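Local coordinates for protein toll (Drosophila melanogaster, PDB 4LXR) that acts as the receptor for activated spaetzle C-106, switching on Toll signalling for antifungal peptide expression and for dorsal-ventral polarity in the embryo, at residues S440-M445 with N463-T468; Q471-D476 with S494-H499; V537-I542 with L589-D594. One frame throughout, in Å; residues are numbered along the deposited sequence.

Interaction 1 of 3, residues S440-M445 with N463-T468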
# COMPACT_ATOMS: atom_id res chain seq x y z
N SER A 440 25.14 11.82 -6.37
CA SER A 440 24.40 10.90 -7.23
C SER A 440 23.94 11.61 -8.51
O SER A 440 23.94 12.84 -8.58
CB SER A 440 23.19 10.35 -6.48
OG SER A 440 22.07 11.21 -6.62
N PRO A 441 23.55 10.84 -9.55
CA PRO A 441 22.99 11.43 -10.77
C PRO A 441 21.71 12.24 -10.53
O PRO A 441 21.28 13.02 -11.39
CB PRO A 441 22.66 10.20 -11.64
CG PRO A 441 23.59 9.15 -11.17
CD PRO A 441 23.77 9.39 -9.69
N PHE A 442 21.11 12.06 -9.36
CA PHE A 442 19.86 12.74 -9.01
C PHE A 442 20.10 14.12 -8.43
O PHE A 442 19.16 14.86 -8.15
CB PHE A 442 19.09 11.87 -8.03
CG PHE A 442 19.01 10.43 -8.44
CD1 PHE A 442 18.58 10.09 -9.72
CD2 PHE A 442 19.43 9.43 -7.59
CE1 PHE A 442 18.54 8.77 -10.12
CE2 PHE A 442 19.38 8.11 -7.99
CZ PHE A 442 18.93 7.78 -9.25
N GLY A 443 21.38 14.47 -8.28
CA GLY A 443 21.80 15.65 -7.55
C GLY A 443 21.32 16.97 -8.09
O GLY A 443 21.32 17.97 -7.37
N TYR A 444 20.90 16.99 -9.36
CA TYR A 444 20.44 18.22 -9.98
C TYR A 444 19.05 18.58 -9.48
O TYR A 444 18.62 19.73 -9.57
CB TYR A 444 20.43 18.10 -11.51
CG TYR A 444 21.82 18.00 -12.10
CD1 TYR A 444 22.62 19.13 -12.23
CD2 TYR A 444 22.35 16.77 -12.49
CE1 TYR A 444 23.91 19.04 -12.75
CE2 TYR A 444 23.64 16.68 -13.02
CZ TYR A 444 24.41 17.82 -13.15
OH TYR A 444 25.68 17.75 -13.67
N MET A 445 18.36 17.59 -8.93
CA MET A 445 16.95 17.76 -8.61
C MET A 445 16.77 18.13 -7.15
O MET A 445 16.27 17.34 -6.34
CB MET A 445 16.16 16.52 -9.02
CG MET A 445 16.27 16.26 -10.51
SD MET A 445 15.30 14.86 -11.11
CE MET A 445 16.28 13.49 -10.49
N ASN A 463 25.81 12.29 -1.06
CA ASN A 463 25.86 13.65 -0.53
C ASN A 463 24.63 14.50 -0.85
O ASN A 463 24.10 15.19 0.03
CB ASN A 463 27.12 14.37 -1.00
CG ASN A 463 27.15 15.83 -0.60
OD1 ASN A 463 27.49 16.17 0.53
ND2 ASN A 463 26.78 16.71 -1.52
N ASP A 464 24.20 14.46 -2.10
CA ASP A 464 23.07 15.29 -2.52
C ASP A 464 21.78 14.92 -1.80
O ASP A 464 20.94 15.79 -1.57
CB ASP A 464 22.87 15.26 -4.04
CG ASP A 464 22.86 13.85 -4.59
OD1 ASP A 464 23.79 13.07 -4.27
OD2 ASP A 464 21.92 13.52 -5.35
N TRP A 465 21.64 13.65 -1.42
CA TRP A 465 20.41 13.21 -0.75
C TRP A 465 20.30 13.86 0.62
O TRP A 465 19.21 14.10 1.13
CB TRP A 465 20.35 11.68 -0.61
CG TRP A 465 20.46 10.92 -1.92
CD1 TRP A 465 20.31 11.42 -3.18
CD2 TRP A 465 20.74 9.52 -2.07
NE1 TRP A 465 20.50 10.43 -4.11
CE2 TRP A 465 20.76 9.25 -3.46
CE3 TRP A 465 20.99 8.47 -1.18
CZ2 TRP A 465 21.02 7.97 -3.97
CZ3 TRP A 465 21.25 7.21 -1.69
CH2 TRP A 465 21.26 6.97 -3.07
N LYS A 466 21.46 14.15 1.22
CA LYS A 466 21.48 14.74 2.55
C LYS A 466 21.46 16.26 2.49
O LYS A 466 20.85 16.92 3.33
CB LYS A 466 22.73 14.29 3.32
CG LYS A 466 22.79 12.82 3.70
CD LYS A 466 24.08 12.52 4.46
CE LYS A 466 25.29 12.83 3.60
NZ LYS A 466 26.58 12.36 4.16
N ASN A 467 22.16 16.83 1.51
CA ASN A 467 22.49 18.25 1.56
C ASN A 467 21.93 19.09 0.43
O ASN A 467 21.89 20.32 0.54
CB ASN A 467 24.01 18.42 1.63
CG ASN A 467 24.61 17.78 2.86
OD1 ASN A 467 24.11 17.94 3.98
ND2 ASN A 467 25.69 17.02 2.67
N THR A 468 21.48 18.45 -0.64
CA THR A 468 20.99 19.20 -1.79
C THR A 468 19.47 19.11 -1.88
O THR A 468 18.81 20.06 -2.27
CB THR A 468 21.65 18.71 -3.10
OG1 THR A 468 23.07 18.74 -2.97
CG2 THR A 468 21.23 19.58 -4.27
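The hydroxyl OG of Ser-440 is held by three groups at once, two of them on helix 463-467. Its proton goes to Asp-464, where OG meets OD2 at 2.6 Å on the syn lone pair, the side of the other carboxylate oxygen. As an acceptor, OG receives Phe-442 N at 3.0 Å, which closes an ST turn within 440-445, and more weakly Trp-465 NE1 at 3.1 Å. The other oxygen of Asp-464 is also used: Ser-440 N donates to OD1 at 2.8 Å, from above the carboxylate plane, so one serine donates to both oxygens. Asp-464 CG sits between its own backbone N and carbonyl carbon (chi1 49°), which turns the acid across to the loop.

Beside this polar centre Phe-442 and Trp-465 meet edge against edge, CD2 lying 3.8 Å from NE1 and close to the plane of both rings. These rings pack on Leu-451 of strand 450-452, so the contact joins the loop to the helix on the convex side, over the interior of the leucine-rich repeat solenoid. Gly-443 suits the other flank: its CA comes within 3.1 Å of Asp-464 OD2, and a CB there would press on Ser-440 O. Farther along, Thr-468 CG2 touches Gly-443 O at 3.5 Å.

Serine fits because a short hydroxyl can both give and receive, and aspartate because its two oxygens match the N-H and O-H of one residue. The carboxylate is buried, and these two donors would probably stabilise its negative charge.

Interaction 2 of 3, residues Q471-D476 with S494-H499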
# COMPACT_ATOMS: atom_id res chain seq x y z
N GLN A 471 13.95 19.44 0.19
CA GLN A 471 12.50 19.24 0.23
C GLN A 471 12.11 17.76 0.26
O GLN A 471 10.93 17.43 0.28
CB GLN A 471 11.84 19.95 -0.95
CG GLN A 471 12.05 21.46 -1.00
CD GLN A 471 11.23 22.20 0.03
OE1 GLN A 471 10.02 22.03 0.12
NE2 GLN A 471 11.90 23.03 0.84
N LEU A 472 13.11 16.87 0.28
CA LEU A 472 12.86 15.43 0.20
C LEU A 472 11.92 14.94 1.30
O LEU A 472 12.13 15.22 2.48
CB LEU A 472 14.18 14.65 0.23
CG LEU A 472 14.17 13.24 -0.36
CD1 LEU A 472 13.84 13.28 -1.85
CD2 LEU A 472 15.50 12.54 -0.13
N ARG A 473 10.87 14.22 0.90
CA ARG A 473 9.85 13.75 1.83
C ARG A 473 9.99 12.27 2.09
O ARG A 473 9.78 11.80 3.22
CB ARG A 473 8.46 14.05 1.28
CG ARG A 473 7.32 13.31 1.98
CD ARG A 473 7.11 13.79 3.41
NE ARG A 473 6.72 15.20 3.47
CZ ARG A 473 5.46 15.63 3.39
NH1 ARG A 473 4.47 14.76 3.22
NH2 ARG A 473 5.19 16.93 3.46
N GLU A 474 10.35 11.53 1.05
CA GLU A 474 10.43 10.08 1.12
C GLU A 474 11.69 9.59 0.41
O GLU A 474 11.95 9.94 -0.75
CB GLU A 474 9.18 9.46 0.51
CG GLU A 474 9.28 7.97 0.24
CD GLU A 474 8.75 7.12 1.38
OE1 GLU A 474 8.04 7.68 2.25
OE2 GLU A 474 9.05 5.90 1.41
N LEU A 475 12.50 8.81 1.12
CA LEU A 475 13.72 8.23 0.56
C LEU A 475 13.78 6.74 0.88
O LEU A 475 14.22 6.35 1.96
CB LEU A 475 14.95 8.95 1.11
CG LEU A 475 16.31 8.38 0.72
CD1 LEU A 475 16.51 8.38 -0.79
CD2 LEU A 475 17.44 9.15 1.41
N ASP A 476 13.35 5.90 -0.07
CA ASP A 476 13.29 4.47 0.18
C ASP A 476 14.56 3.76 -0.24
O ASP A 476 14.79 3.54 -1.44
CB ASP A 476 12.09 3.84 -0.53
CG ASP A 476 11.78 2.45 -0.01
OD1 ASP A 476 12.68 1.80 0.57
OD2 ASP A 476 10.62 2.02 -0.16
N SER A 494 16.90 17.91 5.07
CA SER A 494 15.55 18.26 4.62
C SER A 494 14.59 18.65 5.76
O SER A 494 14.54 18.00 6.80
CB SER A 494 14.95 17.14 3.78
OG SER A 494 13.58 17.41 3.52
N GLN A 495 13.81 19.70 5.52
CA GLN A 495 12.89 20.22 6.53
C GLN A 495 11.44 19.90 6.20
O GLN A 495 10.52 20.54 6.71
CB GLN A 495 13.07 21.74 6.66
CG GLN A 495 14.24 22.16 7.55
CD GLN A 495 13.82 22.40 8.99
OE1 GLN A 495 13.20 21.54 9.62
NE2 GLN A 495 14.13 23.58 9.51
N ASN A 496 11.24 18.89 5.35
CA ASN A 496 9.93 18.52 4.84
C ASN A 496 9.52 17.11 5.29
O ASN A 496 9.12 16.29 4.49
CB ASN A 496 9.94 18.61 3.31
CG ASN A 496 8.55 18.44 2.69
OD1 ASN A 496 7.53 18.73 3.32
ND2 ASN A 496 8.52 17.97 1.45
N ARG A 497 9.66 16.85 6.59
CA ARG A 497 9.22 15.59 7.20
C ARG A 497 9.79 14.35 6.54
O ARG A 497 9.07 13.40 6.22
CB ARG A 497 7.68 15.52 7.27
CG ARG A 497 7.04 16.67 8.05
CD ARG A 497 5.71 16.28 8.68
NE ARG A 497 4.81 15.63 7.73
CZ ARG A 497 3.95 16.26 6.94
NH1 ARG A 497 3.18 15.57 6.10
NH2 ARG A 497 3.85 17.58 6.98
N LEU A 498 11.11 14.35 6.35
CA LEU A 498 11.78 13.28 5.62
C LEU A 498 11.71 11.95 6.35
O LEU A 498 12.08 11.84 7.53
CB LEU A 498 13.24 13.65 5.32
CG LEU A 498 14.02 12.58 4.54
CD1 LEU A 498 13.33 12.22 3.20
CD2 LEU A 498 15.46 13.03 4.30
N HIS A 499 11.24 10.94 5.62
CA HIS A 499 11.25 9.57 6.07
C HIS A 499 12.15 8.72 5.17
O HIS A 499 11.95 8.64 3.95
CB HIS A 499 9.83 9.00 6.08
CG HIS A 499 9.00 9.47 7.23
ND1 HIS A 499 8.41 10.72 7.26
CD2 HIS A 499 8.65 8.87 8.39
CE1 HIS A 499 7.73 10.86 8.38
NE2 HIS A 499 7.86 9.75 9.09
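Two successive leucine-rich repeats of the ectodomain meet here at the start of their parallel strands, with Glu-474 of strand 474-476 bridged to His-499 of strand 499-501. His-499 uses both its backbone groups: its N donates to Arg-473 O at 2.9 Å, and its O accepts from Leu-475 N. Ahead of this bridge the chains leave strand form and side chains take over the bonding. Asn-496 ND2 donates to Gln-471 O at 2.7 Å, almost straight at 175° and in the plane of the amide, while Ser-494 OG gives its proton to Leu-472 O at 2.8 Å.

The Arg-473 chain is bent at its second and third torsions (68° and 63°), and its guanidinium edge meets Asn-496, the side chains crossing at about a right angle. It grips this residue side-on with two nitrogens: NE reaches the backbone O at 2.8 Å, and NH2 the side-chain OD1 at 3.0 Å. Over one face of the same guanidinium lies that of Arg-497, the two NH1 atoms 3.3 Å from each other. Leu-472 and Leu-475 are leucines of the LxxLxL repeat signature, whose side chains fill the solenoid core; Leu-498, one place off it in the next repeat, turns its CD1 in beside them, 3.8 Å from Leu-472 CG.

Asparagine suits its position because its amide gives to one carbonyl while its oxygen takes from an arginine. The two guanidiniums would be expected to repel, a cost that the double grip on Asn-496 probably offsets by fixing Arg-473 in place.

Interaction 3 of 3, residues V537-I542 with L589-D594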
# COMPACT_ATOMS: atom_id res chain seq x y z
N VAL A 537 25.72 -6.75 13.96
CA VAL A 537 26.67 -7.46 14.82
C VAL A 537 26.75 -6.72 16.15
O VAL A 537 27.22 -5.59 16.21
CB VAL A 537 28.08 -7.57 14.17
CG1 VAL A 537 29.08 -8.11 15.19
CG2 VAL A 537 28.05 -8.47 12.93
N CYS A 538 26.25 -7.35 17.21
CA CYS A 538 26.20 -6.71 18.52
C CYS A 538 27.45 -6.97 19.35
O CYS A 538 27.45 -7.81 20.26
CB CYS A 538 24.95 -7.12 19.27
SG CYS A 538 23.43 -6.61 18.44
N ASP A 539 28.52 -6.26 19.02
CA ASP A 539 29.78 -6.33 19.73
C ASP A 539 30.12 -4.96 20.34
O ASP A 539 29.30 -4.04 20.30
CB ASP A 539 30.92 -6.88 18.84
CG ASP A 539 31.15 -6.05 17.57
OD1 ASP A 539 30.73 -4.88 17.49
OD2 ASP A 539 31.78 -6.60 16.64
N CYS A 540 31.32 -4.83 20.90
CA CYS A 540 31.70 -3.59 21.59
C CYS A 540 31.63 -2.34 20.71
O CYS A 540 31.66 -1.21 21.22
CB CYS A 540 33.09 -3.74 22.21
SG CYS A 540 34.41 -4.00 21.00
N THR A 541 31.51 -2.54 19.39
CA THR A 541 31.60 -1.42 18.44
C THR A 541 30.29 -0.64 18.26
O THR A 541 30.29 0.42 17.64
CB THR A 541 32.14 -1.87 17.05
OG1 THR A 541 31.19 -2.71 16.40
CG2 THR A 541 33.45 -2.62 17.20
N ILE A 542 29.19 -1.15 18.80
CA ILE A 542 27.91 -0.48 18.65
C ILE A 542 27.42 0.10 19.96
O ILE A 542 26.22 0.39 20.11
CB ILE A 542 26.81 -1.41 18.05
CG1 ILE A 542 26.45 -2.53 19.02
CG2 ILE A 542 27.26 -1.98 16.71
CD1 ILE A 542 25.14 -3.21 18.69
N LEU A 589 28.15 -5.94 25.46
CA LEU A 589 28.73 -5.71 24.15
C LEU A 589 30.24 -5.90 24.22
O LEU A 589 30.96 -5.04 24.71
CB LEU A 589 28.41 -4.29 23.68
CG LEU A 589 26.92 -3.95 23.60
CD1 LEU A 589 26.75 -2.49 23.23
CD2 LEU A 589 26.22 -4.84 22.59
N ILE A 590 30.71 -7.04 23.73
CA ILE A 590 32.13 -7.34 23.84
C ILE A 590 32.81 -7.65 22.52
O ILE A 590 32.18 -8.11 21.56
CB ILE A 590 32.39 -8.50 24.84
CG1 ILE A 590 31.73 -9.79 24.34
CG2 ILE A 590 31.93 -8.10 26.25
CD1 ILE A 590 32.07 -11.01 25.19
N CYS A 591 34.11 -7.38 22.47
CA CYS A 591 34.94 -7.75 21.34
C CYS A 591 36.09 -8.63 21.84
O CYS A 591 36.85 -8.23 22.72
CB CYS A 591 35.47 -6.51 20.63
SG CYS A 591 34.21 -5.57 19.71
N PRO A 592 36.22 -9.84 21.28
CA PRO A 592 37.29 -10.77 21.67
C PRO A 592 38.70 -10.19 21.47
O PRO A 592 38.90 -9.28 20.67
CB PRO A 592 37.07 -11.96 20.73
CG PRO A 592 35.62 -11.90 20.37
CD PRO A 592 35.28 -10.44 20.31
N LEU A 593 39.65 -10.71 22.23
CA LEU A 593 41.06 -10.42 22.05
C LEU A 593 41.74 -11.74 21.70
O LEU A 593 41.83 -12.65 22.52
CB LEU A 593 41.68 -9.81 23.32
CG LEU A 593 43.21 -9.68 23.36
CD1 LEU A 593 43.71 -8.74 22.27
CD2 LEU A 593 43.69 -9.23 24.72
N ASP A 594 42.22 -11.83 20.47
CA ASP A 594 42.71 -13.10 19.94
C ASP A 594 44.05 -13.56 20.51
O ASP A 594 44.83 -12.76 21.04
CB ASP A 594 42.80 -12.98 18.42
CG ASP A 594 41.65 -12.19 17.85
OD1 ASP A 594 40.68 -12.80 17.36
OD2 ASP A 594 41.71 -10.94 17.92
O HOH W 1 28.71 -8.67 22.22
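Cys-540 SG stands between its own backbone N and carbonyl carbon (chi1 63°), whereas Cys-591 SG lies anti to its carbonyl carbon (chi1 -71°); these rotations bring the two sulfurs together in a disulfide with an S-S torsion of -106° and a bond of 2.0 Å. Close to it Asp-539 offers its CB to strand 590-592, 3.2 Å from Ile-590 O and 3.6 Å from Cys-591 SG. Its carboxylate turns back on its own chain, OD1 accepting from Thr-541 N at 3.1 Å in an Asx turn that shapes the chain round Cys-540. An alanine at Asp-539 would keep the CB contacts but lose this acceptor, and would probably leave Thr-541 N without its mate and the turn beside the disulfide less firmly set.

A water accepts from Ile-590 N at 3.0 Å and lies close to Cys-538 O, a contact too short to be read with confidence. The apolar part belongs to Leu-589, whose branched end spreads over two partners: CD2 lies 4.2 Å from Cys-538 CB, and CD1 the same distance from Ile-542 CG1. A leucine suits this buried place by reaching both.

The paired cysteines are those of an LRRCT cap, which closes the end of a leucine-rich repeat stack. Its second disulfide runs from Cys-538 to Cys-570 at strand 570-572, and Ile-584 packs on Leu-589. Ile-542 occupies the N-cap position, just before helix 543-549, while strand 590-592 pairs with strand 609-613, joining the first cap to the next sheet.

Interactions 1 and 2 belong to neighbouring turns of one solenoid and touch each other, Leu-472 CD2 packing against Trp-465 O; helix 463-467 is followed in the chain by strand 474-476. Interaction 1 is the buried one, where a carboxylate must find its donors within the protein. Interaction 2 is partly buried, with leucines inside and arginines toward the surface. Interaction 3, about 34 Å from interaction 2 centre to centre, holds other elements and is also partly buried, with Leu-589 and Cys-538 inside. There, in a cap rather than a repeat, a disulfide and apolar packing hold the segments, where side-chain hydrogen bonds hold interaction 1 and parallel strand pairing with side-chain bonds holds interaction 2.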